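Chromosome segregation protein smc (Pyrococcus furiosus, PDB 3KTA) is probably required for chromosome condensation and partitioning, its two terminal domains joining into an ABC-type ATPase that here holds an adenylate kinase bisubstrate analogue. Local coordinates at residues T124-M129 with G168-N173. Residues are numbered along the deposited sequence; the frame is centred on the assembly and turned at random.
Sequences TLRDVM and GWEHGN. With AP5 (bis(adenosine)-5'-pentaphosphate), chain E.
Leu-125 packs against Trp-169 where the loop entering helix 127-130 meets the C-terminal tail beyond helix 153-164, the backbones coming nearest at Leu-125 CA and Glu-170 CA, 7.7 Å apart. This is the C-terminal part of an SMC ABC-type ATPase head: 124-129 follows strand 119-123 of the parallel sheet, and the tail reaches the AP5 inhibitor. Leu-125 and Trp-169 run opposite ways alongside each other, Leu-125 CD1 lying near the indole plane at the edge, 3.8 Å from Trp-169 CE3. With CG wedged between backbone N and carbonyl carbon (chi1 59°), Trp-169 turns its six-membered ring toward Leu-125 and Arg-126. The Arg-126 chain, bent at chi2 and chi3, lies roughly perpendicular to the Trp-169 side chain, with Arg-126 CD 3.7 Å from Trp-169 CH2. Its guanidinium, 67° from the indole plane, forms a salt bridge through NH2 with Asp-101. Arg-126 NH1 is 4.3 Å from Glu-170 OE2, which lies well out of the guanidinium plane: opposite charges in proximity, not a salt bridge. A water links the two, accepting from NH1 and donating to OE2, while His-98 N also binds OE2. Farther along the tail, a type II beta turn from Glu-170 to Asn-173 meets one ribose of AP5. His-171 NE2 sits above the adenine plane at its rim, 3.7 Å from AP5 N3A, the two rings inclined; His-171 CD2 is 3.6 Å from AP5 O2F. Shortening this side chain to an alanine is likely to leave the adenine rim and the ribose hydroxyl without their imidazole neighbour. Gly-172 N donates almost straight to AP5 O2F (2.9 Å, 173°), and AP5 O3F donates to the terminal carboxylate oxygen O of Asn-173 at 2.6 Å.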
loop_
_atom_site.group_PDB
_atom_site.type_symbol
_atom_site.label_atom_id
_atom_site.label_comp_id
_atom_site.label_asym_id
_atom_site.label_seq_id
_atom_site.Cartn_x
_atom_site.Cartn_y
_atom_site.Cartn_z
ATOM N N THR B 124 -10.353 3.103 3.605
ATOM C CA THR B 124 -10.653 3.411 5.012
ATOM C C THR B 124 -12.146 3.578 5.274
ATOM O O THR B 124 -12.901 3.975 4.383
ATOM C CB THR B 124 -9.911 4.686 5.469
ATOM O OG1 THR B 124 -10.177 4.938 6.859
ATOM C CG2 THR B 124 -10.348 5.897 4.646
ATOM N N LEU B 125 -12.557 3.243 6.501
ATOM C CA LEU B 125 -13.927 3.461 6.962
ATOM C C LEU B 125 -13.948 4.611 7.972
ATOM O O LEU B 125 -14.999 4.916 8.557
ATOM C CB LEU B 125 -14.471 2.194 7.634
ATOM C CG LEU B 125 -14.623 0.951 6.760
ATOM C CD1 LEU B 125 -15.370 -0.131 7.520
ATOM C CD2 LEU B 125 -15.321 1.304 5.458
ATOM N N ARG B 126 -12.800 5.261 8.164
ATOM C CA ARG B 126 -12.653 6.259 9.229
ATOM C C ARG B 126 -12.698 7.699 8.720
ATOM O O ARG B 126 -11.819 8.151 7.950
ATOM C CB ARG B 126 -11.352 6.044 10.006
ATOM C CG ARG B 126 -11.189 4.633 10.551
ATOM C CD ARG B 126 -12.169 4.360 11.713
ATOM N NE ARG B 126 -11.789 5.127 12.890
ATOM C CZ ARG B 126 -10.847 4.757 13.758
ATOM N NH1 ARG B 126 -10.190 3.616 13.591
ATOM N NH2 ARG B 126 -10.556 5.538 14.793
ATOM N N ASP B 127 -13.703 8.443 9.183
ATOM C CA ASP B 127 -13.806 9.852 8.842
ATOM C C ASP B 127 -12.534 10.658 9.098
ATOM O O ASP B 127 -12.154 11.477 8.265
ATOM C CB ASP B 127 -15.028 10.505 9.518
ATOM C CG ASP B 127 -15.106 10.240 11.024
ATOM O OD1 ASP B 127 -14.091 9.927 11.679
ATOM O OD2 ASP B 127 -16.222 10.370 11.567
ATOM N N VAL B 128 -11.866 10.430 10.234
ATOM C CA VAL B 128 -10.687 11.216 10.574
ATOM C C VAL B 128 -9.494 10.858 9.689
ATOM O O VAL B 128 -8.535 11.620 9.622
ATOM C CB VAL B 128 -10.310 11.103 12.068
ATOM C CG1 VAL B 128 -11.412 11.683 12.914
ATOM C CG2 VAL B 128 -10.095 9.670 12.458
HETATM N N MSE B 129 -9.559 9.704 9.024
HETATM C CA MSE B 129 -8.552 9.358 8.026
HETATM C C MSE B 129 -8.811 10.046 6.689
HETATM O O MSE B 129 -7.850 10.506 6.056
HETATM C CB MSE B 129 -8.478 7.836 7.800
HETATM C CG MSE B 129 -7.515 7.417 6.664
HETATM SE SE MSE B 129 -5.635 7.796 7.031
HETATM C CE MSE B 129 -5.226 6.114 7.901
ATOM N N GLY B 168 -20.157 -4.115 14.185
ATOM C CA GLY B 168 -18.993 -4.829 13.676
ATOM C C GLY B 168 -18.381 -4.278 12.397
ATOM O O GLY B 168 -17.625 -4.976 11.709
ATOM N N TRP B 169 -18.684 -3.023 12.075
ATOM C CA TRP B 169 -18.152 -2.411 10.860
ATOM C C TRP B 169 -16.626 -2.548 10.727
ATOM O O TRP B 169 -16.106 -2.687 9.615
ATOM C CB TRP B 169 -18.571 -0.930 10.769
ATOM C CG TRP B 169 -18.094 -0.123 11.933
ATOM C CD1 TRP B 169 -18.792 0.163 13.077
ATOM C CD2 TRP B 169 -16.804 0.484 12.091
ATOM N NE1 TRP B 169 -18.018 0.906 13.928
ATOM C CE2 TRP B 169 -16.797 1.126 13.347
ATOM C CE3 TRP B 169 -15.662 0.559 11.289
ATOM C CZ2 TRP B 169 -15.690 1.823 13.822
ATOM C CZ3 TRP B 169 -14.558 1.247 11.764
ATOM C CH2 TRP B 169 -14.582 1.876 13.017
ATOM N N GLU B 170 -15.912 -2.522 11.849
ATOM C CA GLU B 170 -14.445 -2.488 11.826
ATOM C C GLU B 170 -13.822 -3.774 11.300
ATOM O O GLU B 170 -14.358 -4.865 11.491
ATOM C CB GLU B 170 -13.881 -2.154 13.212
ATOM C CG GLU B 170 -12.380 -1.882 13.217
ATOM C CD GLU B 170 -11.889 -1.315 14.538
ATOM O OE1 GLU B 170 -12.439 -1.698 15.593
ATOM O OE2 GLU B 170 -10.946 -0.493 14.527
ATOM N N HIS B 171 -12.692 -3.629 10.622
ATOM C CA HIS B 171 -11.918 -4.772 10.159
ATOM C C HIS B 171 -11.635 -5.746 11.303
ATOM O O HIS B 171 -11.355 -5.336 12.434
ATOM C CB HIS B 171 -10.582 -4.300 9.576
ATOM C CG HIS B 171 -9.620 -5.417 9.319
ATOM N ND1 HIS B 171 -8.670 -5.814 10.236
ATOM C CD2 HIS B 171 -9.497 -6.254 8.262
ATOM C CE1 HIS B 171 -7.994 -6.842 9.747
ATOM N NE2 HIS B 171 -8.479 -7.130 8.553
ATOM N N GLY B 172 -11.719 -7.036 11.003
ATOM C CA GLY B 172 -11.356 -8.059 11.964
ATOM C C GLY B 172 -12.531 -8.670 12.703
ATOM O O GLY B 172 -12.352 -9.604 13.491
ATOM N N ASN B 173 -13.730 -8.147 12.460
ATOM C CA ASN B 173 -14.920 -8.648 13.146
ATOM C C ASN B 173 -15.541 -9.844 12.458
ATOM O O ASN B 173 -15.260 -10.110 11.285
ATOM C CB ASN B 173 -15.974 -7.550 13.301
ATOM C CG ASN B 173 -15.643 -6.585 14.422
ATOM O OD1 ASN B 173 -15.507 -5.375 14.201
ATOM N ND2 ASN B 173 -15.500 -7.115 15.636
ATOM O OXT ASN B 173 -16.339 -10.546 13.074
HETATM P PA AP5 E . -15.238 -10.862 4.524
HETATM O O1A AP5 E . -16.704 -10.945 4.897
HETATM O O2A AP5 E . -14.795 -12.026 3.678
HETATM O O3A AP5 E . -14.895 -9.520 3.680
HETATM P PB AP5 E . -15.547 -8.103 3.985
HETATM O O1B AP5 E . -15.706 -7.910 5.479
HETATM O O2B AP5 E . -16.794 -7.860 3.180
HETATM O O3B AP5 E . -14.268 -7.323 3.386
HETATM P PG AP5 E . -14.281 -5.769 3.196
HETATM O O1G AP5 E . -15.283 -5.151 4.152
HETATM O O2G AP5 E . -12.876 -5.319 3.443
HETATM O O3G AP5 E . -14.848 -5.622 1.728
HETATM P PD AP5 E . -14.220 -4.884 0.471
HETATM O O1D AP5 E . -14.969 -3.614 0.207
HETATM O O2D AP5 E . -12.720 -4.740 0.555
HETATM O O3D AP5 E . -14.656 -5.952 -0.659
HETATM P PE AP5 E . -13.656 -6.835 -1.576
HETATM O O1E AP5 E . -12.877 -5.875 -2.445
HETATM O O2E AP5 E . -12.877 -7.789 -0.744
HETATM O O5F AP5 E . -14.320 -10.675 5.834
HETATM C C5F AP5 E . -13.885 -11.740 6.659
HETATM C C4F AP5 E . -13.042 -11.237 7.833
HETATM O O4F AP5 E . -11.754 -10.880 7.360
HETATM C C3F AP5 E . -13.602 -9.982 8.487
HETATM O O3F AP5 E . -13.104 -9.882 9.806
HETATM C C2F AP5 E . -12.967 -8.878 7.672
HETATM O O2F AP5 E . -12.830 -7.687 8.418
HETATM C C1F AP5 E . -11.613 -9.468 7.305
HETATM N N9A AP5 E . -11.220 -9.155 5.923
HETATM C C8A AP5 E . -12.022 -8.702 4.911
HETATM N N7A AP5 E . -11.271 -8.575 3.796
HETATM C C5A AP5 E . -9.999 -8.935 4.084
HETATM C C6A AP5 E . -8.841 -8.977 3.321
HETATM N N6A AP5 E . -8.832 -8.487 2.078
HETATM N N1A AP5 E . -7.673 -9.393 3.910
HETATM C C2A AP5 E . -7.649 -9.771 5.240
HETATM N N3A AP5 E . -8.798 -9.726 5.999
HETATM C C4A AP5 E . -9.955 -9.306 5.425
HETATM O O5J AP5 E . -14.769 -7.537 -2.501
HETATM C C5J AP5 E . -15.433 -8.712 -2.073
HETATM C C4J AP5 E . -16.480 -9.031 -3.124
HETATM O O4J AP5 E . -15.821 -9.301 -4.359
HETATM C C3J AP5 E . -17.271 -10.290 -2.752
HETATM O O3J AP5 E . -18.641 -10.040 -2.948
HETATM C C2J AP5 E . -16.772 -11.293 -3.764
HETATM O O2J AP5 E . -17.714 -12.319 -4.033
HETATM C C1J AP5 E . -16.464 -10.403 -4.960
HETATM N N9B AP5 E . -15.616 -11.127 -5.915
HETATM C C8B AP5 E . -14.332 -11.578 -5.775
HETATM N N7B AP5 E . -13.973 -12.210 -6.916
HETATM C C5B AP5 E . -15.025 -12.164 -7.770
HETATM C C6B AP5 E . -15.226 -12.649 -9.056
HETATM N N6B AP5 E . -14.308 -13.415 -9.635
HETATM N N1B AP5 E . -16.437 -12.431 -9.658
HETATM C C2B AP5 E . -17.458 -11.754 -9.026
HETATM N N3B AP5 E . -17.250 -11.276 -7.749
HETATM C C4B AP5 E . -16.059 -11.489 -7.149
HETATM O O HOH W 1 -10.972 1.354 12.017
#